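Local coordinates for transcription factor tau subunit sfc1 (Schizosaccharomyces pombe, PDB 4BJI), which is a TFIIIC subunit in the tauA domain that binds boxA promoter sites of tRNA genes for RNA polymerase III, here its DNA-binding domain, at residues I145-L154 with R174-K185. Residues are numbered along the deposited sequence; the frame is centred on the assembly and turned at random.
Sequences IVDPTIAPLL and RYYKVRDLMREK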
loop_
_atom_site.group_PDB
_atom_site.type_symbol
_atom_site.label_atom_id
_atom_site.label_comp_id
_atom_site.label_asym_id
_atom_site.label_seq_id
_atom_site.Cartn_x
_atom_site.Cartn_y
_atom_site.Cartn_z
ATOM N N ILE A 145 0.904 8.853 -2.559
ATOM C CA ILE A 145 0.572 9.479 -3.839
ATOM C C ILE A 145 0.727 10.989 -3.675
ATOM O O ILE A 145 -0.093 11.662 -3.018
ATOM C CB ILE A 145 -0.851 9.129 -4.286
ATOM C CG1 ILE A 145 -1.002 7.634 -4.444
ATOM C CG2 ILE A 145 -1.155 9.888 -5.597
ATOM C CD1 ILE A 145 -2.415 7.250 -4.721
ATOM N N VAL A 146 1.794 11.535 -4.250
ATOM C CA VAL A 146 2.046 12.972 -4.119
ATOM C C VAL A 146 1.666 13.737 -5.387
ATOM O O VAL A 146 1.590 14.988 -5.401
ATOM C CB VAL A 146 3.528 13.295 -3.771
ATOM C CG1 VAL A 146 3.900 12.630 -2.436
ATOM C CG2 VAL A 146 4.485 12.896 -4.886
ATOM N N ASP A 147 1.422 13.021 -6.480
ATOM C CA ASP A 147 1.027 13.638 -7.755
ATOM C C ASP A 147 -0.095 14.640 -7.492
ATOM O O ASP A 147 -1.147 14.244 -6.978
ATOM C CB ASP A 147 0.546 12.549 -8.696
ATOM C CG ASP A 147 0.160 13.044 -10.075
ATOM O OD1 ASP A 147 -0.335 14.181 -10.176
ATOM O OD2 ASP A 147 0.317 12.287 -11.041
ATOM N N PRO A 148 0.114 15.936 -7.780
ATOM C CA PRO A 148 -0.837 16.969 -7.372
ATOM C C PRO A 148 -2.129 16.980 -8.175
ATOM O O PRO A 148 -3.077 17.707 -7.784
ATOM C CB PRO A 148 -0.009 18.276 -7.527
ATOM C CG PRO A 148 0.976 17.971 -8.555
ATOM C CD PRO A 148 1.353 16.515 -8.335
ATOM N N THR A 149 -2.186 16.228 -9.260
ATOM C CA THR A 149 -3.416 16.091 -10.018
ATOM C C THR A 149 -4.252 14.916 -9.516
ATOM O O THR A 149 -5.456 14.874 -9.736
ATOM C CB THR A 149 -3.141 15.923 -11.521
ATOM O OG1 THR A 149 -2.526 14.646 -11.790
ATOM C CG2 THR A 149 -2.277 17.021 -11.998
ATOM N N ILE A 150 -3.645 13.949 -8.839
ATOM C CA ILE A 150 -4.369 12.766 -8.361
ATOM C C ILE A 150 -4.684 12.855 -6.868
ATOM O O ILE A 150 -5.777 12.493 -6.410
ATOM C CB ILE A 150 -3.573 11.488 -8.662
ATOM C CG1 ILE A 150 -3.392 11.399 -10.187
ATOM C CG2 ILE A 150 -4.297 10.288 -8.093
ATOM C CD1 ILE A 150 -2.572 10.184 -10.711
ATOM N N ALA A 151 -3.736 13.306 -6.066
ATOM C CA ALA A 151 -3.939 13.298 -4.644
ATOM C C ALA A 151 -5.232 14.013 -4.180
ATOM O O ALA A 151 -5.914 13.496 -3.298
ATOM C CB ALA A 151 -2.704 13.858 -3.954
ATOM N N PRO A 152 -5.582 15.178 -4.765
ATOM C CA PRO A 152 -6.821 15.833 -4.298
ATOM C C PRO A 152 -8.065 14.998 -4.521
ATOM O O PRO A 152 -9.056 15.137 -3.780
ATOM C CB PRO A 152 -6.887 17.116 -5.138
ATOM C CG PRO A 152 -5.466 17.382 -5.527
ATOM C CD PRO A 152 -4.866 15.995 -5.758
ATOM N N LEU A 153 -8.045 14.122 -5.523
ATOM C CA LEU A 153 -9.203 13.269 -5.785
ATOM C C LEU A 153 -9.522 12.364 -4.591
ATOM O O LEU A 153 -10.681 12.050 -4.316
ATOM C CB LEU A 153 -9.000 12.402 -7.019
ATOM C CG LEU A 153 -8.913 13.141 -8.351
ATOM C CD1 LEU A 153 -8.470 12.191 -9.463
ATOM C CD2 LEU A 153 -10.190 13.743 -8.670
ATOM N N LEU A 154 -8.470 11.870 -3.929
ATOM C CA LEU A 154 -8.730 11.037 -2.759
ATOM C C LEU A 154 -8.740 11.840 -1.459
ATOM O O LEU A 154 -9.450 11.426 -0.510
ATOM C CB LEU A 154 -7.802 9.823 -2.664
ATOM C CG LEU A 154 -7.874 8.844 -3.825
ATOM C CD1 LEU A 154 -6.897 7.697 -3.616
ATOM C CD2 LEU A 154 -9.285 8.300 -4.028
ATOM N N ARG A 174 -15.234 7.172 -7.835
ATOM C CA ARG A 174 -14.049 7.969 -7.529
ATOM C C ARG A 174 -12.803 7.072 -7.486
ATOM O O ARG A 174 -11.750 7.409 -8.040
ATOM C CB ARG A 174 -14.230 8.699 -6.208
ATOM C CG ARG A 174 -12.993 9.449 -5.710
ATOM C CD ARG A 174 -12.480 10.557 -6.614
ATOM N NE ARG A 174 -13.501 11.480 -7.112
ATOM C CZ ARG A 174 -13.565 12.766 -6.812
ATOM N NH1 ARG A 174 -12.767 13.304 -5.917
ATOM N NH2 ARG A 174 -14.498 13.498 -7.402
ATOM N N TYR A 175 -12.927 5.915 -6.839
ATOM C CA TYR A 175 -11.825 4.965 -6.783
ATOM C C TYR A 175 -11.324 4.547 -8.149
ATOM O O TYR A 175 -10.121 4.543 -8.394
ATOM C CB TYR A 175 -12.273 3.716 -6.014
ATOM C CG TYR A 175 -11.178 2.736 -5.752
ATOM C CD1 TYR A 175 -10.246 2.930 -4.740
ATOM C CD2 TYR A 175 -11.077 1.587 -6.521
ATOM C CE1 TYR A 175 -9.242 1.999 -4.500
ATOM C CE2 TYR A 175 -10.075 0.647 -6.264
ATOM C CZ TYR A 175 -9.187 0.886 -5.259
ATOM O OH TYR A 175 -8.159 -0.031 -5.021
ATOM N N TYR A 176 -12.231 4.217 -9.041
ATOM C CA TYR A 176 -11.820 3.717 -10.358
ATOM C C TYR A 176 -11.359 4.843 -11.274
ATOM O O TYR A 176 -10.499 4.609 -12.127
ATOM C CB TYR A 176 -12.912 2.795 -10.955
ATOM C CG TYR A 176 -12.991 1.470 -10.202
ATOM C CD1 TYR A 176 -11.904 0.603 -10.186
ATOM C CD2 TYR A 176 -14.129 1.107 -9.496
ATOM C CE1 TYR A 176 -11.945 -0.583 -9.503
ATOM C CE2 TYR A 176 -14.173 -0.087 -8.775
ATOM C CZ TYR A 176 -13.077 -0.911 -8.795
ATOM O OH TYR A 176 -13.112 -2.107 -8.075
ATOM N N LYS A 177 -11.834 6.072 -11.061
ATOM C CA LYS A 177 -11.246 7.224 -11.760
ATOM C C LYS A 177 -9.782 7.382 -11.364
ATOM O O LYS A 177 -8.901 7.503 -12.232
ATOM C CB LYS A 177 -12.006 8.496 -11.476
ATOM C CG LYS A 177 -11.211 9.731 -11.972
ATOM C CD LYS A 177 -11.938 11.039 -11.736
ATOM C CE LYS A 177 -13.028 11.204 -12.771
ATOM N NZ LYS A 177 -13.626 12.606 -12.714
ATOM N N VAL A 178 -9.484 7.332 -10.066
ATOM C CA VAL A 178 -8.122 7.432 -9.581
ATOM C C VAL A 178 -7.273 6.288 -10.143
ATOM O O VAL A 178 -6.158 6.505 -10.645
ATOM C CB VAL A 178 -8.121 7.435 -8.055
ATOM C CG1 VAL A 178 -6.689 7.208 -7.538
ATOM C CG2 VAL A 178 -8.643 8.764 -7.582
ATOM N N ARG A 179 -7.786 5.068 -10.097
ATOM C CA ARG A 179 -7.041 3.925 -10.624
ATOM C C ARG A 179 -6.740 4.116 -12.125
ATOM O O ARG A 179 -5.600 3.861 -12.567
ATOM C CB ARG A 179 -7.819 2.628 -10.312
ATOM C CG ARG A 179 -7.084 1.308 -10.566
ATOM C CD ARG A 179 -6.998 0.913 -12.051
ATOM N NE ARG A 179 -8.271 1.018 -12.756
ATOM C CZ ARG A 179 -9.225 0.095 -12.798
ATOM N NH1 ARG A 179 -9.080 -1.059 -12.170
ATOM N NH2 ARG A 179 -10.339 0.331 -13.484
ATOM N N ASP A 180 -7.725 4.549 -12.890
ATOM C CA ASP A 180 -7.520 4.758 -14.328
ATOM C C ASP A 180 -6.482 5.832 -14.585
ATOM O O ASP A 180 -5.659 5.681 -15.511
ATOM C CB ASP A 180 -8.828 5.085 -15.011
ATOM C CG ASP A 180 -9.761 3.854 -15.137
ATOM O OD1 ASP A 180 -9.381 2.712 -14.774
ATOM O OD2 ASP A 180 -10.874 4.044 -15.612
ATOM N N LEU A 181 -6.512 6.911 -13.827
ATOM C CA LEU A 181 -5.516 7.976 -13.999
ATOM C C LEU A 181 -4.123 7.460 -13.727
ATOM O O LEU A 181 -3.189 7.712 -14.493
ATOM C CB LEU A 181 -5.795 9.106 -13.043
ATOM C CG LEU A 181 -7.007 9.908 -13.438
ATOM C CD1 LEU A 181 -7.370 10.800 -12.281
ATOM C CD2 LEU A 181 -6.675 10.685 -14.704
HETATM N N MSE A 182 -3.952 6.759 -12.608
HETATM C CA MSE A 182 -2.652 6.189 -12.244
HETATM C C MSE A 182 -2.174 5.197 -13.311
HETATM O O MSE A 182 -0.992 5.203 -13.704
HETATM C CB MSE A 182 -2.739 5.521 -10.870
HETATM C CG MSE A 182 -3.000 6.550 -9.754
HETATM SE SE MSE A 182 -3.287 5.758 -8.032
HETATM C CE MSE A 182 -1.501 5.152 -7.735
ATOM N N ARG A 183 -3.066 4.321 -13.767
ATOM C CA ARG A 183 -2.685 3.300 -14.744
ATOM C C ARG A 183 -2.199 3.967 -16.025
ATOM O O ARG A 183 -1.166 3.608 -16.582
ATOM C CB ARG A 183 -3.863 2.389 -15.047
ATOM C CG ARG A 183 -3.484 1.245 -15.976
ATOM C CD ARG A 183 -4.729 0.477 -16.343
ATOM N NE ARG A 183 -5.612 1.364 -17.089
ATOM C CZ ARG A 183 -6.940 1.361 -17.021
ATOM N NH1 ARG A 183 -7.582 0.503 -16.237
ATOM N NH2 ARG A 183 -7.630 2.229 -17.748
ATOM N N GLU A 184 -2.939 4.959 -16.488
ATOM C CA GLU A 184 -2.557 5.665 -17.717
ATOM C C GLU A 184 -1.191 6.310 -17.562
ATOM O O GLU A 184 -0.334 6.199 -18.448
ATOM C CB GLU A 184 -3.571 6.744 -18.056
ATOM C CG GLU A 184 -3.294 7.388 -19.420
ATOM C CD GLU A 184 -3.555 6.419 -20.571
ATOM O OE1 GLU A 184 -4.516 5.602 -20.481
ATOM O OE2 GLU A 184 -2.752 6.410 -21.517
ATOM N N LYS A 185 -0.948 6.971 -16.434
ATOM C CA LYS A 185 0.362 7.605 -16.234
ATOM C C LYS A 185 1.450 6.527 -16.192
ATOM O O LYS A 185 2.518 6.680 -16.827
ATOM C CB LYS A 185 0.357 8.487 -14.996
ATOM C CG LYS A 185 -0.496 9.730 -15.119
ATOM C CD LYS A 185 -0.083 10.808 -14.146
ATOM C CE LYS A 185 -0.943 12.058 -14.301
ATOM N NZ LYS A 185 -0.396 13.162 -13.559
#
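Lys185 reaches with an extended chain from helix 172-189 to Asp147 and Thr149, where it forms a salt bridge with the Asp147 carboxylate, its NZ meeting OD2 on the syn lone pair (2.8 Å), and a longer hydrogen bond from NZ to Thr149 OG1 (3.1 Å). The other carboxylate oxygen, OD1, accepts from both OG1 and the backbone N of Thr149, the latter closing an Asx turn. Replacing Asp147 by an alanine is likely to leave the Lys185 ammonium without this counter-charge and Thr149 without the acceptor that holds both its hydroxyl and its backbone N. At the opposite end of the contact, Arg174 NH1 donates to Leu153 O (2.9 Å) almost straight, at 166°, with the oxygen in the guanidinium plane; Leu153 CD2 lies over one face of that group, and NE pairs with Glu208. Between these polar ends the loop leading into the short helix 151-155 packs along helix 172-189. Leu153 is a knob in the hole formed by Arg174, Lys177, Val178 and Leu181, its CB 3.7 Å from Val178 CG2; Leu181 is shared, touching Val200 and Ile203 of helix 197-205 as well. In Ile150, CG1 anti to the carbonyl carbon (chi1 -60°) and an extended chi2 carry CD1 to Met182 CG (3.8 Å), while the CG2 branch rests on Val178 CG1. Ile145 CD1 and the selenium of Met182, a selenomethionine, meet tip to tip at 3.7 Å.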